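Local coordinates for anopheles Plasmodium-responsive Leucine-rich repeat protein 1B (Anopheles gambiae, PDB 4XGO), which probably serves mosquito immunity against Plasmodium, its leucine-rich repeat domain (the part present here) belonging to a protein studied for interaction with LRIM1, at residues H9-P12 with F13-S16; L192-T195 with A196-L199; L298-H302 with N303-C307. One frame throughout, in Å; residues are numbered along the deposited sequence.

Contact 1 of 3, residues H9-P12 with F13-S16; sequences HLTP and FTLS
The hydroxyl of T14 sits between two backbone groups of H9-P12, accepting from one and donating to the other. T11 N approaches T14 OG1 at 2.8 Å with a nearly straight N-H...O angle of 172°, and T14 OG1 donates to H9 O, also at 2.8 Å, in the carbonyl plane and on a lone pair. With chi1 at 61°, OG1 lies between the backbone N and the carbonyl carbon, which turns it back toward the end of the strand; the two bonds then fix the rotation of the side chain. The exchange is reciprocal: T11 OG1, at the N-cap position, accepts from T14 N at 3.1 Å and 170°. Two backbone bonds start the helix beside this pair, L15 N to T11 O at 2.8 Å and S16 N to P12 O at 2.9 Å.

The buried flank adds an apolar touch, L10 CD1 against L15 CB at 4.0 Å, the two leucine side chains meeting at a slant. The opposite character prevails at H9, F13 and S16, which are exposed. H9 CB stays 5.5 Å from T14 OG1 and the imidazole leads farther away; H9 packs on E37 of the second subunit. F13 CB lies against T11 OG1, but the ring leads away from the strand end.

H9 and L10 pair with a parallel strand of the second subunit, while T11 and L15 pack on D39 and A42 of that chain. Between the strand end and helix 12-23, the mutual bonds of T11 and T14, each side chain accepting from the other's backbone N-H, define a capping box.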
# COMPACT_ATOMS: atom_id res chain seq x y z
N HIS A 9 1.95 2.42 22.66
CA HIS A 9 2.78 1.40 23.29
C HIS A 9 1.83 0.43 23.99
O HIS A 9 0.91 0.87 24.71
CB HIS A 9 3.73 2.03 24.35
CG HIS A 9 4.94 2.70 23.77
ND1 HIS A 9 6.18 2.65 24.38
CD2 HIS A 9 5.12 3.44 22.65
CE1 HIS A 9 7.06 3.32 23.66
NE2 HIS A 9 6.44 3.82 22.60
N LEU A 10 2.01 -0.86 23.77
CA LEU A 10 1.23 -1.87 24.45
C LEU A 10 1.95 -2.28 25.74
O LEU A 10 2.96 -2.99 25.70
CB LEU A 10 0.99 -3.09 23.58
CG LEU A 10 -0.11 -4.02 24.13
CD1 LEU A 10 -1.46 -3.36 24.03
CD2 LEU A 10 -0.10 -5.34 23.38
N THR A 11 1.40 -1.82 26.86
CA THR A 11 1.99 -2.04 28.19
C THR A 11 0.94 -2.72 29.05
O THR A 11 -0.24 -2.79 28.67
CB THR A 11 2.47 -0.71 28.80
OG1 THR A 11 1.36 0.07 29.30
CG2 THR A 11 3.23 0.11 27.79
N PRO A 12 1.32 -3.28 30.22
CA PRO A 12 0.25 -3.77 31.05
C PRO A 12 -0.85 -2.74 31.34
O PRO A 12 -2.00 -3.11 31.39
CB PRO A 12 0.97 -4.22 32.33
CG PRO A 12 2.32 -4.62 31.83
CD PRO A 12 2.64 -3.59 30.79
N PHE A 13 -0.49 -1.47 31.49
CA PHE A 13 -1.46 -0.41 31.70
C PHE A 13 -2.36 -0.23 30.46
O PHE A 13 -3.58 -0.30 30.57
CB PHE A 13 -0.78 0.92 32.05
CG PHE A 13 -1.75 2.06 32.28
CD1 PHE A 13 -2.32 2.24 33.54
CD2 PHE A 13 -2.09 2.94 31.25
CE1 PHE A 13 -3.21 3.28 33.77
CE2 PHE A 13 -2.98 3.98 31.48
CZ PHE A 13 -3.55 4.14 32.75
N THR A 14 -1.77 -0.04 29.29
CA THR A 14 -2.60 0.24 28.13
C THR A 14 -3.44 -0.99 27.75
O THR A 14 -4.59 -0.83 27.31
CB THR A 14 -1.79 0.75 26.93
OG1 THR A 14 -0.83 -0.24 26.53
CG2 THR A 14 -1.07 2.04 27.29
N LEU A 15 -2.90 -2.19 27.94
CA LEU A 15 -3.69 -3.39 27.67
C LEU A 15 -4.84 -3.52 28.69
O LEU A 15 -5.96 -3.89 28.32
CB LEU A 15 -2.83 -4.65 27.60
CG LEU A 15 -3.61 -5.95 27.32
CD1 LEU A 15 -4.43 -5.87 26.04
CD2 LEU A 15 -2.70 -7.18 27.29
N SER A 16 -4.56 -3.19 29.96
CA SER A 16 -5.61 -3.21 30.99
C SER A 16 -6.75 -2.27 30.62
O SER A 16 -7.93 -2.64 30.72
CB SER A 16 -5.04 -2.83 32.36
OG SER A 16 -6.02 -2.95 33.38

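Contact 2 of 3, residues L192-T195 with A196-L199; sequences LTDT and AWLL. With PO4 (phosphate ion), chain E.
W197 folds its indole back over the residues just before it, and its NE1 donates to D194 O at 2.9 Å. The bond is bent, with an N-H...O angle of 139°, and the oxygen lies 26° out of the ring plane. One face of the ring receives T195 CA in a CH-pi contact, 4.0 Å from the centroid of the five-membered ring. L192 CD1 reaches W197 CZ2 at 3.9 Å, the leucine side chain running at about a right angle to the indole. W197 CG lies between its backbone N and carbonyl carbon (chi1 52°), and this torsion carries the ring across the turn.

The aspartate acts at two places. D194 OD1 stands in the ring plane at the indole edge, 3.8 Å from W197 CD1, while D194 OD2 accepts from A196 N at 3.2 Å, met from above the carboxylate plane. The backbone is drawn closed by L198 N donating to T195 O at 3.0 Å. T195 also binds a phosphate, probably from the crystallisation liquor: T195 N donates to its O4 at 2.9 Å, and T195 OG1 makes a short bond to its O2.

Further out, T218 OG1 also holds the phosphate, and T195 OG1 has H221 ND1 as another partner. L192 N donates to N212 OD1, in the loop after strand 206-208, and the indole packs against V174, L187 and L209.

The D194 side chain bonded to A196 N makes an Asx turn leading into a 3-10 segment, here on the connection between successive strands of a leucine-rich repeat solenoid.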
# COMPACT_ATOMS: atom_id res chain seq x y z
N LEU A 192 -3.31 25.57 -7.55
CA LEU A 192 -3.55 26.95 -7.19
C LEU A 192 -2.77 27.89 -8.11
O LEU A 192 -1.61 27.62 -8.41
CB LEU A 192 -3.19 27.23 -5.73
CG LEU A 192 -4.12 26.55 -4.72
CD1 LEU A 192 -3.46 26.57 -3.35
CD2 LEU A 192 -5.49 27.22 -4.72
N THR A 193 -3.47 28.94 -8.57
CA THR A 193 -2.85 30.02 -9.32
C THR A 193 -3.02 31.39 -8.65
O THR A 193 -2.52 32.41 -9.16
CB THR A 193 -3.41 30.09 -10.76
OG1 THR A 193 -4.83 30.23 -10.71
CG2 THR A 193 -3.06 28.83 -11.54
N ASP A 194 -3.71 31.44 -7.51
CA ASP A 194 -3.85 32.70 -6.79
C ASP A 194 -3.84 32.45 -5.31
O ASP A 194 -4.01 31.30 -4.86
CB ASP A 194 -5.16 33.41 -7.19
CG ASP A 194 -6.34 32.99 -6.32
OD1 ASP A 194 -6.67 31.79 -6.29
OD2 ASP A 194 -6.89 33.86 -5.61
N THR A 195 -3.66 33.53 -4.55
CA THR A 195 -3.62 33.47 -3.09
C THR A 195 -4.48 34.53 -2.40
O THR A 195 -4.30 34.79 -1.22
CB THR A 195 -2.17 33.63 -2.55
OG1 THR A 195 -1.71 34.98 -2.73
CG2 THR A 195 -1.21 32.65 -3.20
N ALA A 196 -5.44 35.14 -3.12
CA ALA A 196 -6.25 36.21 -2.52
C ALA A 196 -7.05 35.70 -1.32
O ALA A 196 -7.35 36.45 -0.40
CB ALA A 196 -7.17 36.83 -3.57
N TRP A 197 -7.37 34.41 -1.35
CA TRP A 197 -8.10 33.74 -0.28
C TRP A 197 -7.35 33.75 1.06
O TRP A 197 -7.98 33.60 2.11
CB TRP A 197 -8.47 32.30 -0.73
CG TRP A 197 -7.30 31.52 -1.24
CD1 TRP A 197 -6.88 31.40 -2.55
CD2 TRP A 197 -6.35 30.81 -0.45
NE1 TRP A 197 -5.73 30.63 -2.60
CE2 TRP A 197 -5.39 30.26 -1.33
CE3 TRP A 197 -6.22 30.57 0.92
CZ2 TRP A 197 -4.32 29.50 -0.88
CZ3 TRP A 197 -5.14 29.81 1.36
CH2 TRP A 197 -4.21 29.29 0.46
N LEU A 198 -6.02 33.94 1.06
CA LEU A 198 -5.24 34.04 2.30
C LEU A 198 -5.72 35.14 3.23
O LEU A 198 -5.56 35.04 4.46
CB LEU A 198 -3.75 34.26 2.03
CG LEU A 198 -2.94 33.06 1.53
CD1 LEU A 198 -1.56 33.52 1.08
CD2 LEU A 198 -2.82 32.01 2.62
N LEU A 199 -6.29 36.19 2.66
CA LEU A 199 -6.83 37.31 3.45
C LEU A 199 -7.91 36.90 4.46
O LEU A 199 -8.16 37.62 5.43
CB LEU A 199 -7.38 38.39 2.51
CG LEU A 199 -6.31 39.19 1.76
CD1 LEU A 199 -6.94 39.94 0.59
CD2 LEU A 199 -5.60 40.16 2.69
P PO4 E . -1.16 35.83 -6.10
O1 PO4 E . -0.74 37.02 -6.96
O2 PO4 E . -0.54 35.93 -4.74
O3 PO4 E . -0.72 34.57 -6.83
O4 PO4 E . -2.67 35.81 -5.96

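Contact 3 of 3, residues L298-H302 with N303-C307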
# COMPACT_ATOMS: atom_id res chain seq x y z
N LEU A 298 20.59 28.94 4.98
CA LEU A 298 20.35 29.72 3.76
C LEU A 298 20.81 28.84 2.62
O LEU A 298 21.96 28.39 2.63
CB LEU A 298 21.18 31.01 3.78
CG LEU A 298 21.19 31.89 2.53
CD1 LEU A 298 19.81 32.48 2.27
CD2 LEU A 298 22.19 33.03 2.68
N THR A 299 19.95 28.59 1.65
CA THR A 299 20.39 27.82 0.48
C THR A 299 20.39 28.70 -0.76
O THR A 299 19.48 29.50 -0.97
CB THR A 299 19.55 26.56 0.26
OG1 THR A 299 18.18 26.91 0.01
CG2 THR A 299 19.65 25.64 1.47
N LEU A 300 21.44 28.57 -1.55
CA LEU A 300 21.72 29.47 -2.67
C LEU A 300 22.15 28.78 -3.97
O LEU A 300 22.34 29.45 -4.99
CB LEU A 300 22.86 30.41 -2.26
CG LEU A 300 22.64 31.29 -1.04
CD1 LEU A 300 23.91 32.04 -0.71
CD2 LEU A 300 21.47 32.24 -1.27
N SER A 301 22.30 27.46 -3.95
CA SER A 301 22.90 26.77 -5.10
C SER A 301 21.93 26.72 -6.28
O SER A 301 20.73 27.00 -6.13
CB SER A 301 23.36 25.34 -4.74
OG SER A 301 22.25 24.53 -4.38
N HIS A 302 22.49 26.40 -7.45
CA HIS A 302 21.72 26.28 -8.68
C HIS A 302 20.95 27.56 -8.99
O HIS A 302 19.71 27.55 -9.12
CB HIS A 302 20.80 25.07 -8.62
CG HIS A 302 21.55 23.79 -8.48
ND1 HIS A 302 21.88 23.02 -9.57
CD2 HIS A 302 22.10 23.19 -7.41
CE1 HIS A 302 22.57 21.97 -9.17
NE2 HIS A 302 22.72 22.05 -7.86
N ASN A 303 21.71 28.66 -9.06
CA ASN A 303 21.19 29.95 -9.49
C ASN A 303 22.07 30.50 -10.61
O ASN A 303 22.65 29.70 -11.36
CB ASN A 303 21.03 30.89 -8.29
CG ASN A 303 19.71 30.67 -7.57
OD1 ASN A 303 18.65 31.01 -8.09
ND2 ASN A 303 19.75 30.07 -6.39
N ASP A 304 22.12 31.82 -10.78
CA ASP A 304 22.93 32.44 -11.83
C ASP A 304 23.66 33.66 -11.27
O ASP A 304 23.58 34.76 -11.83
CB ASP A 304 22.05 32.85 -13.00
CG ASP A 304 21.52 31.66 -13.76
OD1 ASP A 304 22.30 31.05 -14.54
OD2 ASP A 304 20.34 31.32 -13.59
N TRP A 305 24.40 33.45 -10.19
CA TRP A 305 24.91 34.55 -9.35
C TRP A 305 25.93 35.45 -10.03
O TRP A 305 26.86 34.98 -10.68
CB TRP A 305 25.60 34.01 -8.08
CG TRP A 305 24.68 33.33 -7.18
CD1 TRP A 305 24.62 31.99 -6.90
CD2 TRP A 305 23.62 33.94 -6.44
NE1 TRP A 305 23.60 31.74 -6.02
CE2 TRP A 305 22.97 32.91 -5.73
CE3 TRP A 305 23.16 35.25 -6.31
CZ2 TRP A 305 21.86 33.15 -4.92
CZ3 TRP A 305 22.06 35.49 -5.50
CH2 TRP A 305 21.44 34.46 -4.80
N ASP A 306 25.76 36.74 -9.79
CA ASP A 306 26.82 37.73 -10.00
C ASP A 306 27.77 37.63 -8.80
O ASP A 306 27.33 37.62 -7.64
CB ASP A 306 26.15 39.10 -10.11
CG ASP A 306 27.10 40.23 -10.05
OD1 ASP A 306 27.69 40.54 -11.11
OD2 ASP A 306 27.21 40.84 -8.97
N CYS A 307 29.07 37.52 -9.06
CA CYS A 307 30.04 37.29 -7.97
C CYS A 307 30.03 38.41 -6.94
O CYS A 307 30.10 38.16 -5.75
CB CYS A 307 31.46 37.10 -8.52
SG CYS A 307 31.72 35.55 -9.41
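From L300 to N303 the chain curves out of strand 297-299, H302 taking the left-handed conformation (phi 56°, psi 56°), and L300 O faces the side chains that follow. Two of these grip that oxygen from opposite faces of its carbonyl plane. N303 ND2 donates at 3.0 Å and a nearly straight 172°, with the oxygen in the amide plane. W305 NE1 donates to the same L300 O at 2.8 Å, with the oxygen close to the ring plane, at the indole edge. The ring has two more neighbours: L300 CD2 touches W305 CZ2 at 3.8 Å, the side chains crossing at about a right angle, and N303 CB lies 3.5 Å above one ring face, toward its rim.

N303 OD1 accepts from I284 N, and ND2 is bonded to L279 O, so the carboxamide ties the turn to the loop that follows strand 276-278. This is the asparagine position of the leucine-rich repeat consensus. S301 OG is hydrogen-bonded to D324 OD2.

Beyond the turn, W305 packs on L310 of helix 307-316 and on C341 of strand 339-342, and L300 on L313 and L339 of the same two elements. D306 OD2 caps S309 N at the start of the helix, and the C307-C341 disulfide fastens that start to strand 339-342, consistent with a C-terminal cap joined to the last strand of the parallel series.

The three contacts come in series along the chain. Contact 1 lies at the N-terminal end, on strand 8-10 and helix 12-23, before the first strand of the long parallel series, 27-29. Contact 2 lies in the connection between two members of that series, strands 184-186 and 206-208, and contact 3 begins on its last strand, 297-299. Centres of contacts 1 and 2 are about 47 Å apart, on opposite sides of the chain's centre; those of 1 and 3 are about 53 Å apart, those of 2 and 3 about 29 Å; none touch. They sample the subunit-facing start, the middle and the disulfide-bonded end of one elongated repeat domain, whose stacked strands link contacts 2 and 3.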